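Local coordinates for malonyl CoA-acyl carrier protein transacylase (Burkholderia pseudomallei, PDB 3G87) that probably catalyses the transfer of a malonyl group from malonyl-CoA to the holo form of acyl carrier protein, releasing free CoA, at residues Ala65-Asn70 with Phe105-Gly110; Asn158-Leu163 with Arg250-Ile255; Met10-Gly15 with Phe271-His276; Val164-Ala169 with Phe195-Met200. All coordinates share one frame; numbering follows the deposited sequence.

Contact 1: Ala65-Asn70 with Phe105-Gly110; sequences ALYVVN and FDFETG
A buried helix-to-helix contact joins Y67 and V68, on helix 59-81, to the start of helix 107-123. Y67 carries most of it. Its CG is anti to the backbone N (chi1 175°), and the ring extends straight across to the first turn of the other helix. At the tip, Y67 OH donates a hydrogen bond to F107 O, 2.9 Å away. The donor lies 17° out of the carbonyl plane. The same hydroxyl comes within 3.3 Å of G110 CA. G110 has no CB to collide with Y67 OH, so the phenol end packs directly on its backbone. The carbonyl of G110 lies over one face of the tyrosine ring, offset toward its rim.

F107 packs alongside. Its ring is nearly parallel to that of Y67, with planes at 20°, but the two are slid so far apart that they barely overlap. The rings touch at their near sides, Y67 CE2 to F107 CE1, at 3.8 Å. V68 CG1 meets the far edge of the phenylalanine at F107 CZ, 4.2 Å away. F107 also touches L32 and Q35 of helix 30-40, while Y67 packs on F96 and L100 of helix 94-101.

The turn that receives the hydroxyl is itself fixed. D106 is the N-cap, and its OD1 accepts from T109 N at 3.0 Å and from T109 OG1 at 2.8 Å. A buried tyrosine hydroxyl is thus satisfied by a first-turn carbonyl of an N-capped helix. The arrangement belongs to the helical packing around the parallel sheet of the acyltransferase fold.

Contact 2: Asn158-Leu163 with Arg250-Ile255; sequences NTPSQL and RWCESI
N158 and W251 cross with their flat groups nearly perpendicular, the amide and indole planes lying 77° apart. The amide oxygen N158 OD1 rests against W251 CB at 3.7 Å. The backbone oxygen meets a different part of the same residue: N158 O lies in the indole plane, at the ring edge, 3.6 Å from W251 CD1. W251 CG is anti to the backbone N (chi1 -169°), which sends the ring out from the first turn of helix 251-264. I255 CG1, one turn on, covers one face of the indole toward its rim.

C252 faces the backbone of the hairpin. Its CB sits 3.7 Å from N158 O. Its sulfur is anti to the backbone N and ends beside the proline ring, with C252 SG 3.9 Å from P160 CD. P160 belongs to the type I turn from T159 to Q162. There N158 N and T159 N both donate to Q162 O, a classic beta bulge.

No hydrogen bond links the two segments, although C252 has a backbone bond to D157 just before N158. The polar end of N158 is used by H91, whose NE2 bonds to OD1, and the W251 ring also meets H91. H91 lies within a GxSxG sequence that fits a nucleophile elbow. The chemistry is therefore van der Waals packing of a helix start on a hairpin, while the N158 side-chain oxygen accepts a hydrogen bond from H91, in the probable active-site strand-helix turn.

Contact 3: Met10-Gly15 with Phe271-His276; sequences MFPGQG and FTELGH
M10 O accepts a hydrogen bond from L274 N, 2.7 Å away with an N-H...O angle of 173°. It also has a CA-H...O contact from E273 CA, at 3.4 Å. On the same edge, M10 N donates to T272 O at 2.9 Å. These bonds pair M10 with E273 in the parallel sheet of the acyltransferase fold, where strand 269-273 forms an edge next to strand 6-11.

The M10 side chain takes the crowded position at CG (chi1 70°) and then runs extended. It crosses F271 at about a right angle. M10 CE and SD both touch F271 CB, and the sulfur stands obliquely to the ring, 5.3 Å from its centroid, in a Met-aromatic contact. L280 and V284 of helix 279-289 also pack on M10.

E273 has its carboxylate held by that helix, OE1 by T281 OG1 and OE2 by L280 N. P12 CB lies beside E273 OE2. The F11 ring reaches L274 with its CD1-CE1 side, and F11 CE1 lies 3.7 Å from L274 CB. The L274 carbonyl comes to the same ring obliquely, with L274 O 3.3 Å from F11 CD1.

Contact 4: Val164-Ala169 with Phe195-Met200; sequences VISGPA and FHSKFM
S166 meets F195 along the whole length of its side chain. It sits on strand 162-168, in the antiparallel sheet whose strand order fits the ferredoxin-like small subdomain of malonyltransferases. Its CB points at the loop, where S166 CB lies 3.6 Å from F195 O and 3.9 Å from F195 N. OG stands between the backbone N and the carbonyl carbon (chi1 64°). From there S166 OG donates to F195 O at 2.8 Å, tilted 34° from the carbonyl plane. The flank of the hydroxyl touches S197 CB.

This bond ties the sheet to the residue just before H196. H196 NE2 is hydrogen-bonded to S92 OG, a pairing consistent with the Ser-His dyad of this family. The bend after it is an ST turn: S197 OG accepts from F199 N at 3.2 Å and also bonds to A194 O.

Further along the strand, P168 and F199 cross at about a right angle near the surface. K198 CG lies over one face of the phenyl ring, toward its rim, while K198 NZ forms a salt bridge with D151. The proline comes to the ring's far end obliquely, with P168 CD 4.0 Å from F199 CE2 and P168 CG 4.1 Å from F199 CZ.

In the fold
Contact 3 lies nearest the centre of the chain and rests on sheet backbone bonds. Contact 1 is a buried helix pair beside it, and the two touch where N70 ND2 meets P12 O. Contacts 2 and 4 lie on the opposite side of the chain's centre from contact 1. Both use strand 162-168 of the antiparallel sheet, and V164 of contact 4 packs on N158 of contact 2. Contacts 1 and 4 each have one side-chain hydroxyl bonded to a carbonyl, whereas contact 2 has only packing between its segments. Contact 4 reaches the surface at F199. Contacts 2 and 4 flank the probable active site, contact 2 by the N158-H91 bond, contact 4 by the H196-S92 bond.

Contact 1: Ala65-Asn70 with Phe105-Gly110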
loop_
_atom_site.group_PDB
_atom_site.type_symbol
_atom_site.label_atom_id
_atom_site.label_comp_id
_atom_site.label_asym_id
_atom_site.label_seq_id
_atom_site.Cartn_x
_atom_site.Cartn_y
_atom_site.Cartn_z
ATOM N N ALA A 65 -6.938 1.990 9.998
ATOM C CA ALA A 65 -6.823 0.634 10.564
ATOM C C ALA A 65 -5.521 -0.040 10.197
ATOM O O ALA A 65 -4.799 -0.521 11.062
ATOM C CB ALA A 65 -7.984 -0.229 10.119
ATOM N N LEU A 66 -5.225 -0.090 8.910
ATOM C CA LEU A 66 -3.956 -0.628 8.431
ATOM C C LEU A 66 -2.754 0.053 9.050
ATOM O O LEU A 66 -1.872 -0.615 9.597
ATOM C CB LEU A 66 -3.890 -0.518 6.911
ATOM C CG LEU A 66 -4.882 -1.447 6.200
ATOM C CD1 LEU A 66 -4.925 -1.082 4.704
ATOM C CD2 LEU A 66 -4.554 -2.943 6.418
ATOM N N TYR A 67 -2.745 1.378 8.992
ATOM C CA TYR A 67 -1.620 2.161 9.460
ATOM C C TYR A 67 -1.291 1.857 10.908
ATOM O O TYR A 67 -0.120 1.653 11.248
ATOM C CB TYR A 67 -1.889 3.678 9.288
ATOM C CG TYR A 67 -0.795 4.588 9.875
ATOM C CD1 TYR A 67 0.360 4.910 9.129
ATOM C CD2 TYR A 67 -0.913 5.113 11.162
ATOM C CE1 TYR A 67 1.360 5.736 9.651
ATOM C CE2 TYR A 67 0.111 5.915 11.729
ATOM C CZ TYR A 67 1.218 6.254 10.955
ATOM O OH TYR A 67 2.209 7.060 11.487
ATOM N N VAL A 68 -2.308 1.855 11.761
ATOM C CA VAL A 68 -2.062 1.701 13.199
ATOM C C VAL A 68 -1.645 0.260 13.492
ATOM O O VAL A 68 -0.700 0.001 14.252
ATOM C CB VAL A 68 -3.300 2.099 14.030
ATOM C CG1 VAL A 68 -3.021 1.908 15.495
ATOM C CG2 VAL A 68 -3.677 3.559 13.748
ATOM N N VAL A 69 -2.325 -0.692 12.855
ATOM C CA VAL A 69 -1.918 -2.072 13.011
ATOM C C VAL A 69 -0.514 -2.317 12.456
ATOM O O VAL A 69 0.346 -2.946 13.147
ATOM C CB VAL A 69 -2.983 -3.045 12.532
ATOM C CG1 VAL A 69 -2.468 -4.486 12.581
ATOM C CG2 VAL A 69 -4.298 -2.876 13.452
ATOM N N ASN A 70 -0.228 -1.802 11.268
ATOM C CA ASN A 70 1.116 -1.962 10.754
ATOM C C ASN A 70 2.118 -1.359 11.743
ATOM O O ASN A 70 3.133 -1.970 12.048
ATOM C CB ASN A 70 1.265 -1.262 9.398
ATOM C CG ASN A 70 0.536 -1.963 8.292
ATOM O OD1 ASN A 70 -0.069 -3.044 8.471
ATOM N ND2 ASN A 70 0.576 -1.351 7.106
ATOM N N PHE A 105 8.357 11.141 9.999
ATOM C CA PHE A 105 7.363 11.820 10.844
ATOM C C PHE A 105 7.140 10.969 12.061
ATOM O O PHE A 105 7.587 9.819 12.115
ATOM C CB PHE A 105 6.004 12.159 10.124
ATOM C CG PHE A 105 5.530 11.112 9.134
ATOM C CD1 PHE A 105 5.090 9.872 9.562
ATOM C CD2 PHE A 105 5.572 11.380 7.755
ATOM C CE1 PHE A 105 4.696 8.870 8.636
ATOM C CE2 PHE A 105 5.188 10.412 6.803
ATOM C CZ PHE A 105 4.713 9.149 7.264
ATOM N N ASP A 106 6.444 11.464 13.032
ATOM C CA ASP A 106 6.092 10.623 14.143
ATOM C C ASP A 106 4.780 9.888 13.940
ATOM O O ASP A 106 4.153 10.056 12.963
ATOM C CB ASP A 106 6.152 11.367 15.464
ATOM C CG ASP A 106 5.187 12.474 15.581
ATOM O OD1 ASP A 106 4.235 12.578 14.897
ATOM O OD2 ASP A 106 5.375 13.258 16.434
ATOM N N PHE A 107 4.399 9.080 14.899
ATOM C CA PHE A 107 3.231 8.229 14.801
ATOM C C PHE A 107 1.949 9.006 14.565
ATOM O O PHE A 107 1.222 8.702 13.700
ATOM C CB PHE A 107 3.131 7.313 16.002
ATOM C CG PHE A 107 1.858 6.564 16.097
ATOM C CD1 PHE A 107 1.590 5.517 15.268
ATOM C CD2 PHE A 107 0.923 6.899 17.027
ATOM C CE1 PHE A 107 0.441 4.850 15.378
ATOM C CE2 PHE A 107 -0.215 6.219 17.118
ATOM C CZ PHE A 107 -0.457 5.197 16.291
ATOM N N GLU A 108 1.723 10.036 15.335
ATOM C CA GLU A 108 0.562 10.867 15.203
ATOM C C GLU A 108 0.505 11.608 13.895
ATOM O O GLU A 108 -0.523 11.783 13.345
ATOM C CB GLU A 108 0.484 11.887 16.334
ATOM C CG GLU A 108 0.011 11.380 17.619
ATOM C CD GLU A 108 0.469 12.240 18.802
ATOM O OE1 GLU A 108 1.531 12.837 18.732
ATOM O OE2 GLU A 108 -0.242 12.322 19.788
ATOM N N THR A 109 1.641 12.039 13.409
ATOM C CA THR A 109 1.659 12.836 12.233
ATOM C C THR A 109 1.321 11.974 11.029
ATOM O O THR A 109 0.635 12.408 10.181
ATOM C CB THR A 109 2.986 13.576 12.062
ATOM O OG1 THR A 109 3.181 14.467 13.126
ATOM C CG2 THR A 109 2.990 14.367 10.835
ATOM N N GLY A 110 1.783 10.745 10.993
ATOM C CA GLY A 110 1.456 9.823 9.909
ATOM C C GLY A 110 -0.025 9.500 9.915
ATOM O O GLY A 110 -0.672 9.484 8.849
#

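Contact 2: Asn158-Leu163 with Arg250-Ile255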
loop_
_atom_site.group_PDB
_atom_site.type_symbol
_atom_site.label_atom_id
_atom_site.label_comp_id
_atom_site.label_asym_id
_atom_site.label_seq_id
_atom_site.Cartn_x
_atom_site.Cartn_y
_atom_site.Cartn_z
ATOM N N ASN A 158 1.961 -5.875 -9.318
ATOM C CA ASN A 158 2.268 -6.597 -8.095
ATOM C C ASN A 158 3.278 -7.746 -8.241
ATOM O O ASN A 158 4.171 -7.916 -7.395
ATOM C CB ASN A 158 0.959 -7.081 -7.443
ATOM C CG ASN A 158 0.285 -5.983 -6.688
ATOM O OD1 ASN A 158 0.944 -5.051 -6.257
ATOM N ND2 ASN A 158 -1.030 -6.047 -6.555
ATOM N N THR A 159 3.107 -8.540 -9.280
ATOM C CA THR A 159 4.077 -9.589 -9.668
ATOM C C THR A 159 3.897 -9.715 -11.153
ATOM O O THR A 159 2.894 -9.220 -11.652
ATOM C CB THR A 159 3.816 -10.983 -9.011
ATOM O OG1 THR A 159 2.839 -11.708 -9.771
ATOM C CG2 THR A 159 3.378 -10.843 -7.520
ATOM N N PRO A 160 4.767 -10.387 -11.860
ATOM C CA PRO A 160 4.592 -10.462 -13.295
ATOM C C PRO A 160 3.278 -11.031 -13.791
ATOM O O PRO A 160 2.864 -10.691 -14.877
ATOM C CB PRO A 160 5.777 -11.260 -13.727
ATOM C CG PRO A 160 6.763 -10.936 -12.717
ATOM C CD PRO A 160 6.058 -10.943 -11.474
ATOM N N SER A 161 2.616 -11.817 -12.977
ATOM C CA SER A 161 1.335 -12.385 -13.306
ATOM C C SER A 161 0.204 -11.848 -12.482
ATOM O O SER A 161 -0.845 -12.419 -12.478
ATOM C CB SER A 161 1.370 -13.868 -13.117
ATOM O OG SER A 161 1.846 -14.171 -11.839
ATOM N N GLN A 162 0.421 -10.748 -11.791
ATOM C CA GLN A 162 -0.592 -10.189 -10.931
ATOM C C GLN A 162 -0.615 -8.698 -10.917
ATOM O O GLN A 162 0.256 -8.085 -10.421
ATOM C CB GLN A 162 -0.473 -10.728 -9.526
ATOM C CG GLN A 162 -0.503 -12.222 -9.440
ATOM C CD GLN A 162 -0.028 -12.718 -8.129
ATOM O OE1 GLN A 162 0.970 -13.378 -8.047
ATOM N NE2 GLN A 162 -0.722 -12.360 -7.094
ATOM N N LEU A 163 -1.650 -8.134 -11.489
ATOM C CA LEU A 163 -1.748 -6.722 -11.703
ATOM C C LEU A 163 -3.145 -6.334 -11.394
ATOM O O LEU A 163 -4.011 -7.139 -11.463
ATOM C CB LEU A 163 -1.398 -6.348 -13.139
ATOM C CG LEU A 163 -0.047 -6.761 -13.712
ATOM C CD1 LEU A 163 -0.040 -7.997 -14.443
ATOM C CD2 LEU A 163 0.716 -5.745 -14.448
ATOM N N ARG A 250 4.247 0.601 -8.024
ATOM C CA ARG A 250 5.193 -0.257 -8.758
ATOM C C ARG A 250 5.866 -1.200 -7.812
ATOM O O ARG A 250 7.088 -1.155 -7.611
ATOM C CB ARG A 250 6.174 0.585 -9.546
ATOM C CG ARG A 250 5.503 1.154 -10.841
ATOM C CD ARG A 250 6.316 2.356 -11.409
ATOM N NE ARG A 250 7.538 1.946 -12.075
ATOM C CZ ARG A 250 8.501 2.789 -12.451
ATOM N NH1 ARG A 250 8.399 4.076 -12.177
ATOM N NH2 ARG A 250 9.591 2.336 -13.069
ATOM N N TRP A 251 5.074 -2.097 -7.274
ATOM C CA TRP A 251 5.492 -3.073 -6.330
ATOM C C TRP A 251 6.557 -4.066 -6.779
ATOM O O TRP A 251 7.544 -4.218 -6.105
ATOM C CB TRP A 251 4.313 -3.762 -5.690
ATOM C CG TRP A 251 4.736 -4.554 -4.578
ATOM C CD1 TRP A 251 4.854 -5.888 -4.542
ATOM C CD2 TRP A 251 5.204 -4.082 -3.339
ATOM N NE1 TRP A 251 5.321 -6.281 -3.380
ATOM C CE2 TRP A 251 5.555 -5.195 -2.602
ATOM C CE3 TRP A 251 5.331 -2.821 -2.764
ATOM C CZ2 TRP A 251 6.022 -5.104 -1.326
ATOM C CZ3 TRP A 251 5.797 -2.727 -1.521
ATOM C CH2 TRP A 251 6.147 -3.859 -0.799
ATOM N N CYS A 252 6.321 -4.738 -7.898
ATOM C CA CYS A 252 7.218 -5.692 -8.500
ATOM C C CYS A 252 8.593 -5.119 -8.752
ATOM O O CYS A 252 9.554 -5.679 -8.373
ATOM C CB CYS A 252 6.597 -6.333 -9.772
ATOM S SG CYS A 252 7.592 -7.499 -10.660
ATOM N N GLU A 253 8.634 -3.978 -9.405
ATOM C CA GLU A 253 9.847 -3.247 -9.688
ATOM C C GLU A 253 10.531 -2.763 -8.438
ATOM O O GLU A 253 11.675 -2.625 -8.414
ATOM C CB GLU A 253 9.570 -2.028 -10.564
ATOM C CG GLU A 253 9.540 -2.220 -12.036
ATOM C CD GLU A 253 9.025 -1.000 -12.766
ATOM O OE1 GLU A 253 7.846 -0.723 -12.708
ATOM O OE2 GLU A 253 9.804 -0.286 -13.354
ATOM N N SER A 254 9.804 -2.508 -7.393
ATOM C CA SER A 254 10.407 -2.074 -6.158
ATOM C C SER A 254 11.138 -3.215 -5.476
ATOM O O SER A 254 12.238 -3.093 -5.101
ATOM C CB SER A 254 9.351 -1.461 -5.245
ATOM O OG SER A 254 8.841 -0.279 -5.723
ATOM N N ILE A 255 10.475 -4.325 -5.329
ATOM C CA ILE A 255 11.079 -5.538 -4.877
ATOM C C ILE A 255 12.282 -5.919 -5.723
ATOM O O ILE A 255 13.329 -6.114 -5.211
ATOM C CB ILE A 255 10.071 -6.710 -4.857
ATOM C CG1 ILE A 255 8.889 -6.363 -3.997
ATOM C CG2 ILE A 255 10.700 -7.981 -4.426
ATOM C CD1 ILE A 255 9.201 -6.179 -2.624
#

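Contact 3: Met10-Gly15 with Phe271-His276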
loop_
_atom_site.group_PDB
_atom_site.type_symbol
_atom_site.label_atom_id
_atom_site.label_comp_id
_atom_site.label_asym_id
_atom_site.label_seq_id
_atom_site.Cartn_x
_atom_site.Cartn_y
_atom_site.Cartn_z
ATOM N N MET A 10 8.548 -4.500 5.366
ATOM C CA MET A 10 7.485 -4.240 4.438
ATOM C C MET A 10 6.097 -4.235 5.063
ATOM O O MET A 10 5.813 -5.007 5.899
ATOM C CB MET A 10 7.599 -5.127 3.188
ATOM C CG MET A 10 7.328 -6.590 3.302
ATOM S SD MET A 10 7.741 -7.456 1.852
ATOM C CE MET A 10 7.127 -9.009 2.229
ATOM N N PHE A 11 5.274 -3.298 4.660
ATOM C CA PHE A 11 3.972 -3.026 5.252
ATOM C C PHE A 11 2.828 -3.132 4.264
ATOM O O PHE A 11 2.870 -2.541 3.265
ATOM C CB PHE A 11 3.987 -1.667 5.926
ATOM C CG PHE A 11 5.141 -1.468 6.839
ATOM C CD1 PHE A 11 5.046 -1.773 8.167
ATOM C CD2 PHE A 11 6.336 -0.999 6.359
ATOM C CE1 PHE A 11 6.079 -1.607 8.968
ATOM C CE2 PHE A 11 7.379 -0.859 7.160
ATOM C CZ PHE A 11 7.247 -1.134 8.474
ATOM N N PRO A 12 1.828 -3.928 4.590
ATOM C CA PRO A 12 0.704 -4.160 3.714
ATOM C C PRO A 12 -0.265 -2.983 3.597
ATOM O O PRO A 12 -0.290 -2.123 4.390
ATOM C CB PRO A 12 0.056 -5.371 4.346
ATOM C CG PRO A 12 0.379 -5.332 5.669
ATOM C CD PRO A 12 1.673 -4.695 5.818
ATOM N N GLY A 13 -1.010 -2.992 2.526
ATOM C CA GLY A 13 -2.076 -2.077 2.238
ATOM C C GLY A 13 -3.471 -2.652 2.136
ATOM O O GLY A 13 -3.768 -3.697 2.600
ATOM N N GLN A 14 -4.319 -1.900 1.472
ATOM C CA GLN A 14 -5.733 -2.206 1.303
ATOM C C GLN A 14 -5.983 -3.600 0.754
ATOM O O GLN A 14 -5.379 -4.015 -0.189
ATOM C CB GLN A 14 -6.425 -1.178 0.412
ATOM C CG GLN A 14 -7.568 -1.766 -0.291
ATOM C CD GLN A 14 -7.987 -1.083 -1.523
ATOM O OE1 GLN A 14 -8.479 0.027 -1.486
ATOM N NE2 GLN A 14 -7.867 -1.769 -2.650
ATOM N N GLY A 15 -6.888 -4.296 1.400
ATOM C CA GLY A 15 -7.149 -5.669 1.127
ATOM C C GLY A 15 -6.626 -6.638 2.120
ATOM O O GLY A 15 -7.051 -7.729 2.132
ATOM N N PHE A 271 12.808 -10.383 3.592
ATOM C CA PHE A 271 11.649 -9.488 3.618
ATOM C C PHE A 271 10.721 -9.808 4.777
ATOM O O PHE A 271 10.157 -10.908 4.907
ATOM C CB PHE A 271 10.885 -9.545 2.280
ATOM C CG PHE A 271 11.727 -9.101 1.103
ATOM C CD1 PHE A 271 11.740 -7.774 0.686
ATOM C CD2 PHE A 271 12.543 -10.022 0.424
ATOM C CE1 PHE A 271 12.565 -7.399 -0.368
ATOM C CE2 PHE A 271 13.361 -9.637 -0.603
ATOM C CZ PHE A 271 13.349 -8.326 -0.997
ATOM N N THR A 272 10.548 -8.849 5.654
ATOM C CA THR A 272 9.754 -9.127 6.811
ATOM C C THR A 272 8.472 -8.305 6.708
ATOM O O THR A 272 8.544 -7.079 6.757
ATOM C CB THR A 272 10.500 -8.742 8.053
ATOM O OG1 THR A 272 11.823 -9.334 8.039
ATOM C CG2 THR A 272 9.672 -9.170 9.331
ATOM N N GLU A 273 7.328 -8.986 6.587
ATOM C CA GLU A 273 6.060 -8.318 6.496
ATOM C C GLU A 273 5.604 -7.939 7.863
ATOM O O GLU A 273 5.426 -8.825 8.752
ATOM C CB GLU A 273 4.992 -9.202 5.840
ATOM C CG GLU A 273 3.658 -8.503 5.546
ATOM C CD GLU A 273 2.830 -9.264 4.503
ATOM O OE1 GLU A 273 3.202 -10.425 4.188
ATOM O OE2 GLU A 273 1.820 -8.735 3.973
ATOM N N LEU A 274 5.411 -6.628 8.053
ATOM C CA LEU A 274 4.953 -6.154 9.349
ATOM C C LEU A 274 3.504 -5.597 9.314
ATOM O O LEU A 274 3.253 -4.471 8.896
ATOM C CB LEU A 274 5.964 -5.159 9.898
ATOM C CG LEU A 274 7.267 -5.914 10.202
ATOM C CD1 LEU A 274 8.432 -4.975 10.535
ATOM C CD2 LEU A 274 7.083 -6.900 11.365
ATOM N N GLY A 275 2.561 -6.400 9.752
ATOM C CA GLY A 275 1.163 -5.994 9.746
ATOM C C GLY A 275 0.297 -7.221 9.654
ATOM O O GLY A 275 0.833 -8.332 9.703
ATOM N N HIS A 276 -1.014 -7.061 9.506
ATOM C CA HIS A 276 -1.886 -8.248 9.552
ATOM C C HIS A 276 -1.809 -8.987 8.217
ATOM O O HIS A 276 -1.805 -8.365 7.152
ATOM C CB HIS A 276 -3.363 -7.873 9.891
ATOM C CG HIS A 276 -4.337 -9.021 9.792
ATOM N ND1 HIS A 276 -4.510 -9.964 10.799
ATOM C CD2 HIS A 276 -5.189 -9.387 8.796
ATOM C CE1 HIS A 276 -5.425 -10.844 10.429
ATOM N NE2 HIS A 276 -5.856 -10.519 9.223
#

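Contact 4: Val164-Ala169 with Phe195-Met200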
loop_
_atom_site.group_PDB
_atom_site.type_symbol
_atom_site.label_atom_id
_atom_site.label_comp_id
_atom_site.label_asym_id
_atom_site.label_seq_id
_atom_site.Cartn_x
_atom_site.Cartn_y
_atom_site.Cartn_z
ATOM N N VAL A 164 -3.323 -5.077 -11.027
ATOM C CA VAL A 164 -4.599 -4.487 -10.729
ATOM C C VAL A 164 -4.927 -3.349 -11.659
ATOM O O VAL A 164 -4.142 -2.519 -11.929
ATOM C CB VAL A 164 -4.678 -3.994 -9.267
ATOM C CG1 VAL A 164 -6.048 -3.669 -8.874
ATOM C CG2 VAL A 164 -4.106 -4.936 -8.377
ATOM N N ILE A 165 -6.144 -3.343 -12.124
ATOM C CA ILE A 165 -6.646 -2.320 -12.969
ATOM C C ILE A 165 -7.625 -1.479 -12.242
ATOM O O ILE A 165 -8.211 -1.886 -11.301
ATOM C CB ILE A 165 -7.365 -2.882 -14.214
ATOM C CG1 ILE A 165 -8.390 -3.902 -13.815
ATOM C CG2 ILE A 165 -6.398 -3.439 -15.218
ATOM C CD1 ILE A 165 -9.035 -4.526 -14.926
ATOM N N SER A 166 -7.757 -0.265 -12.704
ATOM C CA SER A 166 -8.776 0.606 -12.256
ATOM C C SER A 166 -9.243 1.506 -13.339
ATOM O O SER A 166 -8.553 1.766 -14.261
ATOM C CB SER A 166 -8.407 1.340 -10.947
ATOM O OG SER A 166 -7.348 2.161 -11.096
ATOM N N GLY A 167 -10.477 1.934 -13.189
ATOM C CA GLY A 167 -11.175 2.800 -14.098
ATOM C C GLY A 167 -12.594 3.021 -13.696
ATOM O O GLY A 167 -12.959 2.702 -12.611
ATOM N N PRO A 168 -13.411 3.564 -14.581
ATOM C CA PRO A 168 -14.833 3.687 -14.279
ATOM C C PRO A 168 -15.485 2.351 -14.016
ATOM O O PRO A 168 -15.150 1.386 -14.641
ATOM C CB PRO A 168 -15.405 4.333 -15.518
ATOM C CG PRO A 168 -14.314 4.853 -16.203
ATOM C CD PRO A 168 -13.130 4.043 -15.921
ATOM N N ALA A 169 -16.381 2.325 -13.070
ATOM C CA ALA A 169 -17.056 1.122 -12.616
ATOM C C ALA A 169 -17.585 0.224 -13.732
ATOM O O ALA A 169 -17.403 -0.998 -13.708
ATOM C CB ALA A 169 -18.199 1.515 -11.635
ATOM N N PHE A 195 -8.611 3.721 -7.816
ATOM C CA PHE A 195 -7.457 4.202 -7.076
ATOM C C PHE A 195 -6.236 4.040 -7.936
ATOM O O PHE A 195 -6.169 3.122 -8.755
ATOM C CB PHE A 195 -7.274 3.457 -5.745
ATOM C CG PHE A 195 -8.398 3.711 -4.725
ATOM C CD1 PHE A 195 -9.211 4.872 -4.812
ATOM C CD2 PHE A 195 -8.633 2.800 -3.668
ATOM C CE1 PHE A 195 -10.255 5.121 -3.887
ATOM C CE2 PHE A 195 -9.693 3.041 -2.743
ATOM C CZ PHE A 195 -10.479 4.203 -2.846
ATOM N N HIS A 196 -5.308 4.940 -7.755
ATOM C CA HIS A 196 -4.024 4.910 -8.422
ATOM C C HIS A 196 -4.180 5.029 -9.918
ATOM O O HIS A 196 -3.586 4.287 -10.650
ATOM C CB HIS A 196 -3.200 3.677 -7.992
ATOM C CG HIS A 196 -2.717 3.750 -6.576
ATOM N ND1 HIS A 196 -1.746 4.617 -6.165
ATOM C CD2 HIS A 196 -3.119 3.105 -5.469
ATOM C CE1 HIS A 196 -1.554 4.499 -4.877
ATOM N NE2 HIS A 196 -2.385 3.596 -4.431
ATOM N N SER A 197 -5.045 5.955 -10.320
ATOM C CA SER A 197 -5.332 6.302 -11.718
ATOM C C SER A 197 -5.587 7.814 -11.766
ATOM O O SER A 197 -5.545 8.492 -10.737
ATOM C CB SER A 197 -6.582 5.577 -12.245
ATOM O OG SER A 197 -7.792 6.214 -11.782
ATOM N N LYS A 198 -5.864 8.313 -12.964
ATOM C CA LYS A 198 -6.148 9.742 -13.195
ATOM C C LYS A 198 -7.394 10.271 -12.481
ATOM O O LYS A 198 -7.545 11.470 -12.366
ATOM C CB LYS A 198 -6.328 10.016 -14.692
ATOM C CG LYS A 198 -7.507 9.241 -15.352
ATOM C CD LYS A 198 -7.659 9.634 -16.847
ATOM C CE LYS A 198 -8.459 8.545 -17.587
ATOM N NZ LYS A 198 -8.670 8.853 -19.050
ATOM N N PHE A 199 -8.295 9.389 -12.059
ATOM C CA PHE A 199 -9.478 9.824 -11.321
ATOM C C PHE A 199 -9.139 10.359 -9.925
ATOM O O PHE A 199 -9.903 11.129 -9.355
ATOM C CB PHE A 199 -10.621 8.773 -11.369
ATOM C CG PHE A 199 -11.072 8.470 -12.795
ATOM C CD1 PHE A 199 -11.930 9.344 -13.472
ATOM C CD2 PHE A 199 -10.543 7.381 -13.504
ATOM C CE1 PHE A 199 -12.315 9.118 -14.809
ATOM C CE2 PHE A 199 -10.927 7.142 -14.826
ATOM C CZ PHE A 199 -11.828 8.015 -15.474
ATOM N N MET A 200 -7.983 10.002 -9.405
ATOM C CA MET A 200 -7.500 10.401 -8.115
ATOM C C MET A 200 -6.773 11.716 -8.091
ATOM O O MET A 200 -6.371 12.164 -7.070
ATOM C CB MET A 200 -6.627 9.312 -7.528
ATOM C CG MET A 200 -7.375 8.128 -7.057
ATOM S SD MET A 200 -8.820 8.389 -6.050
ATOM C CE MET A 200 -9.926 7.931 -7.218
#